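Local atomic coordinates of putative exotoxin (superantigen) (Streptococcus pyogenes, PDB entry 1TY2), a protein that is a putative streptococcal superantigen of the staphylococcal/streptococcal toxin family that binds zinc and probably acts as a secreted toxin by over-stimulating T cells. Residues Y18-V23 / F73-I78; N107-G112 / D205-T210; I162-N167 / K199-F204. One frame throughout, in Å; residues are numbered along the deposited sequence.

Contact 1 of 3, residues Y18-V23 / F73-I78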
loop_
_atom_site.group_PDB
_atom_site.type_symbol
_atom_site.label_atom_id
_atom_site.label_comp_id
_atom_site.label_asym_id
_atom_site.label_seq_id
_atom_site.Cartn_x
_atom_site.Cartn_y
_atom_site.Cartn_z
ATOM N N TYR A 18 4.566 -5.382 5.798
ATOM C CA TYR A 18 3.351 -4.853 6.397
ATOM C C TYR A 18 3.112 -3.338 6.386
ATOM O O TYR A 18 2.097 -2.880 6.910
ATOM C CB TYR A 18 3.212 -5.413 7.819
ATOM C CG TYR A 18 2.766 -6.870 7.842
ATOM C CD1 TYR A 18 1.418 -7.205 7.704
ATOM C CD2 TYR A 18 3.692 -7.909 7.978
ATOM C CE1 TYR A 18 0.995 -8.532 7.699
ATOM C CE2 TYR A 18 3.283 -9.248 7.969
ATOM C CZ TYR A 18 1.930 -9.551 7.830
ATOM O OH TYR A 18 1.504 -10.860 7.817
ATOM N N GLU A 19 4.031 -2.557 5.823
ATOM C CA GLU A 19 3.798 -1.111 5.718
ATOM C C GLU A 19 3.162 -0.985 4.340
ATOM O O GLU A 19 3.820 -0.650 3.357
ATOM C CB GLU A 19 5.102 -0.299 5.780
ATOM C CG GLU A 19 5.765 -0.269 7.160
ATOM C CD GLU A 19 6.535 1.024 7.426
ATOM O OE1 GLU A 19 7.153 1.572 6.485
ATOM O OE2 GLU A 19 6.532 1.488 8.588
ATOM N N ILE A 20 1.867 -1.271 4.275
ATOM C CA ILE A 20 1.148 -1.257 3.011
ATOM C C ILE A 20 -0.310 -0.845 3.171
ATOM O O ILE A 20 -0.888 -0.970 4.248
ATOM C CB ILE A 20 1.193 -2.670 2.400
ATOM C CG1 ILE A 20 0.466 -2.718 1.061
ATOM C CG2 ILE A 20 0.540 -3.656 3.365
ATOM C CD1 ILE A 20 0.514 -4.093 0.433
ATOM N N ILE A 21 -0.899 -0.357 2.090
ATOM C CA ILE A 21 -2.299 0.035 2.101
ATOM C C ILE A 21 -3.064 -1.204 1.650
ATOM O O ILE A 21 -2.769 -1.780 0.602
ATOM C CB ILE A 21 -2.570 1.186 1.118
ATOM C CG1 ILE A 21 -1.737 2.409 1.508
ATOM C CG2 ILE A 21 -4.044 1.535 1.124
ATOM C CD1 ILE A 21 -2.106 3.010 2.846
ATOM N N PRO A 22 -4.038 -1.648 2.454
ATOM C CA PRO A 22 -4.831 -2.831 2.118
ATOM C C PRO A 22 -5.913 -2.598 1.081
ATOM O O PRO A 22 -6.252 -1.459 0.767
ATOM C CB PRO A 22 -5.429 -3.231 3.466
ATOM C CG PRO A 22 -5.664 -1.909 4.114
ATOM C CD PRO A 22 -4.383 -1.150 3.799
ATOM N N VAL A 23 -6.430 -3.705 0.550
ATOM C CA VAL A 23 -7.526 -3.697 -0.415
ATOM C C VAL A 23 -8.724 -3.869 0.505
ATOM O O VAL A 23 -8.914 -4.929 1.106
ATOM C CB VAL A 23 -7.425 -4.893 -1.390
ATOM C CG1 VAL A 23 -8.670 -4.970 -2.254
ATOM C CG2 VAL A 23 -6.186 -4.744 -2.262
ATOM N N PHE A 73 -10.944 -7.663 2.463
ATOM C CA PHE A 73 -9.870 -7.039 3.223
ATOM C C PHE A 73 -8.668 -7.949 3.051
ATOM O O PHE A 73 -8.556 -8.990 3.698
ATOM C CB PHE A 73 -10.191 -6.870 4.714
ATOM C CG PHE A 73 -9.305 -5.846 5.396
ATOM C CD1 PHE A 73 -9.796 -4.583 5.720
ATOM C CD2 PHE A 73 -7.964 -6.131 5.657
ATOM C CE1 PHE A 73 -8.959 -3.606 6.300
ATOM C CE2 PHE A 73 -7.117 -5.167 6.234
ATOM C CZ PHE A 73 -7.615 -3.907 6.554
ATOM N N GLY A 74 -7.779 -7.546 2.152
ATOM C CA GLY A 74 -6.599 -8.335 1.874
ATOM C C GLY A 74 -5.414 -7.468 1.522
ATOM O O GLY A 74 -5.560 -6.333 1.064
ATOM N N LEU A 75 -4.225 -8.004 1.743
ATOM C CA LEU A 75 -3.010 -7.261 1.446
ATOM C C LEU A 75 -2.520 -7.686 0.070
ATOM O O LEU A 75 -2.276 -8.870 -0.170
ATOM C CB LEU A 75 -1.953 -7.556 2.510
ATOM C CG LEU A 75 -2.472 -7.500 3.953
ATOM C CD1 LEU A 75 -1.349 -7.820 4.923
ATOM C CD2 LEU A 75 -3.058 -6.117 4.240
ATOM N N PRO A 76 -2.373 -6.728 -0.855
ATOM C CA PRO A 76 -1.908 -7.065 -2.204
ATOM C C PRO A 76 -0.496 -7.639 -2.166
ATOM O O PRO A 76 0.364 -7.113 -1.472
ATOM C CB PRO A 76 -1.988 -5.730 -2.938
ATOM C CG PRO A 76 -1.679 -4.739 -1.853
ATOM C CD PRO A 76 -2.508 -5.265 -0.693
ATOM N N TYR A 77 -0.264 -8.722 -2.901
ATOM C CA TYR A 77 1.054 -9.346 -2.905
ATOM C C TYR A 77 1.840 -9.094 -4.185
ATOM O O TYR A 77 3.038 -9.347 -4.238
ATOM C CB TYR A 77 0.937 -10.859 -2.634
ATOM C CG TYR A 77 0.146 -11.656 -3.660
ATOM C CD1 TYR A 77 0.754 -12.133 -4.823
ATOM C CD2 TYR A 77 -1.204 -11.943 -3.456
ATOM C CE1 TYR A 77 0.040 -12.880 -5.753
ATOM C CE2 TYR A 77 -1.931 -12.685 -4.377
ATOM C CZ TYR A 77 -1.303 -13.154 -5.523
ATOM O OH TYR A 77 -2.014 -13.902 -6.427
ATOM N N ILE A 78 1.171 -8.587 -5.211
ATOM C CA ILE A 78 1.844 -8.295 -6.472
ATOM C C ILE A 78 1.024 -7.303 -7.278
ATOM O O ILE A 78 -0.192 -7.229 -7.111
ATOM C CB ILE A 78 2.057 -9.587 -7.311
ATOM C CG1 ILE A 78 3.098 -9.327 -8.393
ATOM C CG2 ILE A 78 0.743 -10.038 -7.972
ATOM C CD1 ILE A 78 4.441 -8.880 -7.847
#

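Contact 2 of 3, residues N107-G112 / D205-T210. With ZN (zinc ion), chain D.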
loop_
_atom_site.group_PDB
_atom_site.type_symbol
_atom_site.label_atom_id
_atom_site.label_comp_id
_atom_site.label_asym_id
_atom_site.label_seq_id
_atom_site.Cartn_x
_atom_site.Cartn_y
_atom_site.Cartn_z
ATOM N N ASN A 107 -4.708 -8.668 25.760
ATOM C CA ASN A 107 -3.664 -8.621 26.781
ATOM C C ASN A 107 -2.295 -8.555 26.105
ATOM O O ASN A 107 -1.999 -9.350 25.215
ATOM C CB ASN A 107 -3.710 -9.874 27.661
ATOM C CG ASN A 107 -5.014 -10.012 28.421
ATOM O OD1 ASN A 107 -5.380 -9.142 29.207
ATOM N ND2 ASN A 107 -5.720 -11.112 28.189
ATOM N N LEU A 108 -1.468 -7.606 26.523
ATOM C CA LEU A 108 -0.130 -7.474 25.961
ATOM C C LEU A 108 0.894 -7.975 26.974
ATOM O O LEU A 108 1.099 -7.351 28.017
ATOM C CB LEU A 108 0.172 -6.013 25.622
ATOM C CG LEU A 108 1.635 -5.715 25.278
ATOM C CD1 LEU A 108 2.052 -6.467 24.015
ATOM C CD2 LEU A 108 1.803 -4.221 25.086
ATOM N N LEU A 109 1.530 -9.099 26.672
ATOM C CA LEU A 109 2.536 -9.652 27.568
ATOM C C LEU A 109 3.923 -9.620 26.936
ATOM O O LEU A 109 4.081 -9.914 25.748
ATOM C CB LEU A 109 2.188 -11.093 27.948
ATOM C CG LEU A 109 0.857 -11.281 28.679
ATOM C CD1 LEU A 109 -0.272 -11.443 27.674
ATOM C CD2 LEU A 109 0.942 -12.499 29.573
ATOM N N ILE A 110 4.919 -9.269 27.744
ATOM C CA ILE A 110 6.313 -9.201 27.303
ATOM C C ILE A 110 7.146 -10.020 28.283
ATOM O O ILE A 110 7.202 -9.712 29.477
ATOM C CB ILE A 110 6.817 -7.743 27.284
ATOM C CG1 ILE A 110 6.025 -6.945 26.243
ATOM C CG2 ILE A 110 8.313 -7.707 26.988
ATOM C CD1 ILE A 110 6.343 -5.462 26.218
ATOM N N ASP A 111 7.790 -11.060 27.770
ATOM C CA ASP A 111 8.590 -11.953 28.596
ATOM C C ASP A 111 7.718 -12.574 29.685
ATOM O O ASP A 111 8.094 -12.624 30.854
ATOM C CB ASP A 111 9.778 -11.209 29.219
ATOM C CG ASP A 111 10.825 -10.821 28.191
ATOM O OD1 ASP A 111 11.026 -11.587 27.226
ATOM O OD2 ASP A 111 11.456 -9.757 28.351
ATOM N N GLY A 112 6.535 -13.029 29.281
ATOM C CA GLY A 112 5.617 -13.669 30.204
ATOM C C GLY A 112 4.906 -12.803 31.226
ATOM O O GLY A 112 4.146 -13.318 32.039
ATOM N N ASP A 205 -4.353 -11.904 22.677
ATOM C CA ASP A 205 -3.143 -11.757 23.475
ATOM C C ASP A 205 -1.981 -11.510 22.530
ATOM O O ASP A 205 -1.967 -11.999 21.397
ATOM C CB ASP A 205 -2.831 -13.031 24.270
ATOM C CG ASP A 205 -3.945 -13.431 25.213
ATOM O OD1 ASP A 205 -4.369 -12.595 26.037
ATOM O OD2 ASP A 205 -4.384 -14.594 25.132
ATOM N N ILE A 206 -1.014 -10.741 23.002
ATOM C CA ILE A 206 0.185 -10.461 22.240
ATOM C C ILE A 206 1.344 -10.827 23.155
ATOM O O ILE A 206 1.542 -10.206 24.202
ATOM C CB ILE A 206 0.289 -8.974 21.851
ATOM C CG1 ILE A 206 -0.791 -8.634 20.826
ATOM C CG2 ILE A 206 1.674 -8.677 21.296
ATOM C CD1 ILE A 206 -0.740 -9.505 19.592
ATOM N N TYR A 207 2.082 -11.858 22.759
ATOM C CA TYR A 207 3.225 -12.346 23.515
ATOM C C TYR A 207 4.518 -11.948 22.821
ATOM O O TYR A 207 4.855 -12.495 21.774
ATOM C CB TYR A 207 3.190 -13.872 23.610
ATOM C CG TYR A 207 2.047 -14.435 24.417
ATOM C CD1 TYR A 207 2.078 -14.422 25.813
ATOM C CD2 TYR A 207 0.941 -14.996 23.787
ATOM C CE1 TYR A 207 1.030 -14.962 26.563
ATOM C CE2 TYR A 207 -0.115 -15.538 24.526
ATOM C CZ TYR A 207 -0.065 -15.519 25.911
ATOM O OH TYR A 207 -1.107 -16.057 26.641
ATOM N N LEU A 208 5.243 -11.001 23.394
ATOM C CA LEU A 208 6.506 -10.600 22.801
ATOM C C LEU A 208 7.634 -11.127 23.682
ATOM O O LEU A 208 7.518 -11.141 24.909
ATOM C CB LEU A 208 6.578 -9.081 22.677
ATOM C CG LEU A 208 5.474 -8.484 21.799
ATOM C CD1 LEU A 208 5.629 -6.974 21.753
ATOM C CD2 LEU A 208 5.544 -9.082 20.388
ATOM N N TRP A 209 8.717 -11.576 23.057
ATOM C CA TRP A 209 9.849 -12.106 23.807
ATOM C C TRP A 209 11.163 -11.440 23.428
ATOM O O TRP A 209 11.381 -11.085 22.268
ATOM C CB TRP A 209 9.959 -13.612 23.585
ATOM C CG TRP A 209 8.665 -14.323 23.787
ATOM C CD1 TRP A 209 7.695 -14.545 22.851
ATOM C CD2 TRP A 209 8.170 -14.862 25.015
ATOM N NE1 TRP A 209 6.624 -15.189 23.422
ATOM C CE2 TRP A 209 6.888 -15.397 24.750
ATOM C CE3 TRP A 209 8.684 -14.945 26.317
ATOM C CZ2 TRP A 209 6.110 -16.009 25.741
ATOM C CZ3 TRP A 209 7.909 -15.552 27.304
ATOM C CH2 TRP A 209 6.635 -16.077 27.008
ATOM N N THR A 210 12.037 -11.271 24.417
ATOM C CA THR A 210 13.340 -10.659 24.186
ATOM C C THR A 210 14.425 -11.729 24.227
ATOM O O THR A 210 15.606 -11.437 24.042
ATOM C CB THR A 210 13.668 -9.598 25.254
ATOM O OG1 THR A 210 13.692 -10.216 26.548
ATOM C CG2 THR A 210 12.631 -8.476 25.232
HETATM ZN ZN ZN D . -6.078 -15.174 26.167
HETATM O O HOH W 1 5.403 -12.920 26.547
HETATM O O HOH W 2 -5.836 -14.408 27.655
#

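Contact 3 of 3, residues I162-N167 / K199-F204. With ZN (zinc ion), chain D.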
loop_
_atom_site.group_PDB
_atom_site.type_symbol
_atom_site.label_atom_id
_atom_site.label_comp_id
_atom_site.label_asym_id
_atom_site.label_seq_id
_atom_site.Cartn_x
_atom_site.Cartn_y
_atom_site.Cartn_z
ATOM N N ILE A 162 -5.753 -15.416 19.187
ATOM C CA ILE A 162 -7.131 -14.943 19.140
ATOM C C ILE A 162 -7.993 -15.939 19.895
ATOM O O ILE A 162 -8.085 -17.104 19.504
ATOM C CB ILE A 162 -7.658 -14.855 17.694
ATOM C CG1 ILE A 162 -6.721 -14.000 16.841
ATOM C CG2 ILE A 162 -9.066 -14.262 17.693
ATOM C CD1 ILE A 162 -6.670 -12.564 17.260
ATOM N N ALA A 163 -8.619 -15.482 20.978
ATOM C CA ALA A 163 -9.471 -16.350 21.782
ATOM C C ALA A 163 -10.925 -16.296 21.330
ATOM O O ALA A 163 -11.533 -15.224 21.280
ATOM C CB ALA A 163 -9.368 -15.964 23.253
ATOM N N ILE A 164 -11.475 -17.462 21.004
ATOM C CA ILE A 164 -12.863 -17.576 20.561
ATOM C C ILE A 164 -13.614 -18.536 21.482
ATOM O O ILE A 164 -13.037 -19.495 21.990
ATOM C CB ILE A 164 -12.942 -18.117 19.115
ATOM C CG1 ILE A 164 -12.226 -17.158 18.163
ATOM C CG2 ILE A 164 -14.393 -18.301 18.698
ATOM C CD1 ILE A 164 -12.821 -15.763 18.137
ATOM N N ASN A 165 -14.900 -18.272 21.695
ATOM C CA ASN A 165 -15.721 -19.125 22.551
ATOM C C ASN A 165 -15.607 -20.572 22.090
ATOM O O ASN A 165 -15.703 -20.864 20.897
ATOM C CB ASN A 165 -17.191 -18.691 22.498
ATOM C CG ASN A 165 -17.381 -17.216 22.812
ATOM O OD1 ASN A 165 -16.845 -16.701 23.796
ATOM N ND2 ASN A 165 -18.157 -16.529 21.978
ATOM N N GLY A 166 -15.401 -21.476 23.042
ATOM C CA GLY A 166 -15.267 -22.881 22.706
ATOM C C GLY A 166 -13.839 -23.340 22.908
ATOM O O GLY A 166 -13.430 -24.377 22.384
ATOM N N ASN A 167 -13.081 -22.553 23.668
ATOM C CA ASN A 167 -11.683 -22.848 23.964
ATOM C C ASN A 167 -10.799 -22.877 22.723
ATOM O O ASN A 167 -9.845 -23.651 22.648
ATOM C CB ASN A 167 -11.571 -24.186 24.698
ATOM C CG ASN A 167 -12.327 -24.193 26.004
ATOM O OD1 ASN A 167 -12.091 -23.352 26.874
ATOM N ND2 ASN A 167 -13.242 -25.144 26.153
ATOM N N LYS A 199 -19.183 -12.133 17.196
ATOM C CA LYS A 199 -19.982 -12.544 18.350
ATOM C C LYS A 199 -19.389 -13.763 19.059
ATOM O O LYS A 199 -19.860 -14.155 20.125
ATOM C CB LYS A 199 -21.428 -12.834 17.928
ATOM C CG LYS A 199 -21.610 -14.017 16.992
ATOM C CD LYS A 199 -23.065 -14.097 16.516
ATOM C CE LYS A 199 -23.308 -15.302 15.616
ATOM N NZ LYS A 199 -23.034 -16.599 16.301
ATOM N N ASP A 200 -18.358 -14.359 18.463
ATOM C CA ASP A 200 -17.682 -15.517 19.053
ATOM C C ASP A 200 -16.348 -15.073 19.648
ATOM O O ASP A 200 -15.707 -15.812 20.397
ATOM C CB ASP A 200 -17.394 -16.592 18.001
ATOM C CG ASP A 200 -18.645 -17.263 17.482
ATOM O OD1 ASP A 200 -19.520 -17.612 18.300
ATOM O OD2 ASP A 200 -18.743 -17.457 16.250
ATOM N N PHE A 201 -15.939 -13.856 19.304
ATOM C CA PHE A 201 -14.669 -13.299 19.760
ATOM C C PHE A 201 -14.620 -12.925 21.238
ATOM O O PHE A 201 -15.412 -12.105 21.713
ATOM C CB PHE A 201 -14.323 -12.071 18.913
ATOM C CG PHE A 201 -13.025 -11.414 19.292
ATOM C CD1 PHE A 201 -11.808 -12.053 19.059
ATOM C CD2 PHE A 201 -13.019 -10.151 19.880
ATOM C CE1 PHE A 201 -10.603 -11.440 19.405
ATOM C CE2 PHE A 201 -11.814 -9.527 20.233
ATOM C CZ PHE A 201 -10.608 -10.170 19.994
ATOM N N SER A 202 -13.668 -13.521 21.954
ATOM C CA SER A 202 -13.477 -13.251 23.376
ATOM C C SER A 202 -12.476 -12.115 23.595
ATOM O O SER A 202 -12.823 -11.066 24.141
ATOM C CB SER A 202 -12.986 -14.509 24.098
ATOM O OG SER A 202 -12.600 -14.204 25.429
ATOM N N HIS A 203 -11.236 -12.330 23.166
ATOM C CA HIS A 203 -10.180 -11.327 23.301
ATOM C C HIS A 203 -8.936 -11.832 22.581
ATOM O O HIS A 203 -8.938 -12.924 22.009
ATOM C CB HIS A 203 -9.830 -11.104 24.772
ATOM C CG HIS A 203 -9.189 -12.292 25.419
ATOM N ND1 HIS A 203 -9.876 -13.458 25.683
ATOM C CD2 HIS A 203 -7.911 -12.514 25.807
ATOM C CE1 HIS A 203 -9.048 -14.346 26.206
ATOM N NE2 HIS A 203 -7.849 -13.798 26.291
ATOM N N PHE A 204 -7.869 -11.044 22.627
ATOM C CA PHE A 204 -6.625 -11.440 21.985
ATOM C C PHE A 204 -5.450 -11.196 22.922
ATOM O O PHE A 204 -5.543 -10.395 23.856
ATOM C CB PHE A 204 -6.426 -10.664 20.678
ATOM C CG PHE A 204 -5.993 -9.241 20.872
ATOM C CD1 PHE A 204 -4.644 -8.924 21.009
ATOM C CD2 PHE A 204 -6.932 -8.216 20.926
ATOM C CE1 PHE A 204 -4.236 -7.604 21.198
ATOM C CE2 PHE A 204 -6.536 -6.890 21.114
ATOM C CZ PHE A 204 -5.186 -6.583 21.251
HETATM ZN ZN ZN D . -6.078 -15.174 26.167
HETATM O O HOH W 2 -5.836 -14.408 27.655
#

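Contact 1 of 3, residues Y18-V23 / F73-I78
Val23 and Gly74 form an antiparallel hydrogen-bonded pair, with Val23 N giving to Gly74 O at 2.8 Å and Gly74 N returning a bond to Val23 O at 3.0 Å. The carbonyl of Val23 also receives a CA-H...O contact from Phe73 CA at 3.1 Å. This single pair joins the start of strand 23-26 to the end of strand 69-74, and beyond it the two segments are held by apolar side chains.

Pro22 and Phe73 lie side by side and point the same way, with Pro22 CG 3.7 Å from Phe73 CZ. Leu75 works as a fork. Its side chain and that of Tyr18 cross at about a right angle, Leu75 CD1 lying 3.7 Å from Tyr18 CE1, while its CD2 branch rests 3.8 Å from Pro22 CB. Ile20 is fully extended (chi1 -179°, chi2 179°), which carries CD1 out to the CG-CD side of Pro76, the two side chains reaching toward each other. Ile20 CD1 is modelled 3.2 Å from Pro76 CG, closer than usual van der Waals contact, so the exact distance is doubtful. Val23 CG2 slides past Pro76 CD in the opposite direction, and Ile21 O is buried beside the same ring with no polar partner.

Around these apolar contacts, helix 131-146 covers Leu75 through Phe136 and bonds to Leu75 N through Gln132 and to Tyr18 O through Gln140. Phe187 of helix 183-187 meets Tyr18 edge to face, and the Tyr18 hydroxyl bonds Tyr190 and Lys189. Val23 packs on Ile87 of strand 84-93, so the end of helix 5-18 and the edge of the OB-fold sheet are wedged against helices from the beta-grasp part of the chain, with Ile21 of the second subunit touching Val23 and Pro76.

Contact 2 of 3, residues N107-G112 / D205-T210
Leu109 bonds with both its N and its O to the parallel neighbour strand, taking a bond from Leu208 N to its O at 2.8 Å and giving one from its N to Ile206 O at 2.7 Å. This is the central parallel pairing of the mixed beta-grasp sheet, 105-110 with 201-209. The axes of 107-110 and 205-209 approach to 4.7 Å at an angle of 11°, and Asn107 O and Asp111 N extend the ladder at its ends.

Packing is tight where Leu108 sends its CG anti to the backbone N (chi1 169°), bringing CD1 within 3.5 Å of Ile206 CG2; helix 131-146 closes over both residues. On the other face Leu109 and Tyr207 lie alongside each other, both leucine methyls meeting the CE1 corner of the ring.

The loose side is the exposed end at Asp111 and Gly112. Asp111 OD1 accepts from Thr210 N at 3.0 Å and OD2 from Thr210 OG1 at 2.9 Å, each on the syn side, somewhat out of the carboxylate plane. Here a water links Gly112 N to Leu208 O and sits over one face of the Trp209 ring.

At the opposite end, Asn107 ND2 holds Asp205 OD1 at 2.9 Å, amide and carboxylate nearly coplanar, while Asp205 OD2 binds zinc at 2.1 Å. Asn107, itself bonded to Gln114, and a water on OD1 probably steady the carboxylate, leaving OD2 for the metal.

Contact 3 of 3, residues I162-N167 / K199-F204
Ala163 faces both Ser202 and His203 across the sheet, a classic beta bulge in the antiparallel pairing of 157-164 with 201-209, next to the central parallel pair of the beta-grasp sheet. Its carbonyl O takes a bond from Ser202 N at 2.8 Å and a weak one from His203 N, while Ala163 N gives to His203 O at 2.8 Å. Past the extra residue the antiparallel pairing resumes, one step shifted, with Asn165 N bonded to Asp200 O.

The shapes interlock on both faces. On the isoleucine face, Ile162 CG2 and Ile164 CD1 push against the rim of the Phe201 ring near its plane, Ile162 CG2 lying 3.6 Å from Phe201 CE1, while His203 N stands over the centre of one ring face. Ile164 fills the angle made by Asp200 and Phe201: its CG2 branch abuts Asp200 CB at 3.5 Å and its CD1 reaches Phe201 CA at 3.5 Å. On the other face the small Ala163 methyl leaves room for the imidazole, with Ala163 CB approaching His203 CE1 obliquely at 3.4 Å.

His203 places its CG between the backbone N and the carbonyl carbon (chi1 67°), which brings the ring alongside that methyl. Its ND1 donates to Ser202 OG at 2.8 Å, and its NE2 binds zinc at 2.2 Å. Ser202 OG, in the ring plane at the edge, is placed to orient the imidazole, and a proton kept on ND1 is consistent with NE2 offering its lone pair to the metal.

Contact 1 is the buried member of the set, its centre about 9 Å from the chain's centre, almost wholly apolar beyond its one strand pair, and belongs to the OB-fold range. Contacts 2 and 3 lie nearer the surface, within the beta-grasp range, on the two sides of strand 201-209: contact 2 pairs it in parallel with 105-110, contact 3 antiparallel with 157-164. They meet directly, with Asn107 N close to Phe204 O at 2.7 Å, and each supplies one ligand to the same zinc ion, Asp205 and His203, close to His169, which binds zinc in a structure of this protein. About 12 Å separates the nearest atoms of contact 1 and contact 2.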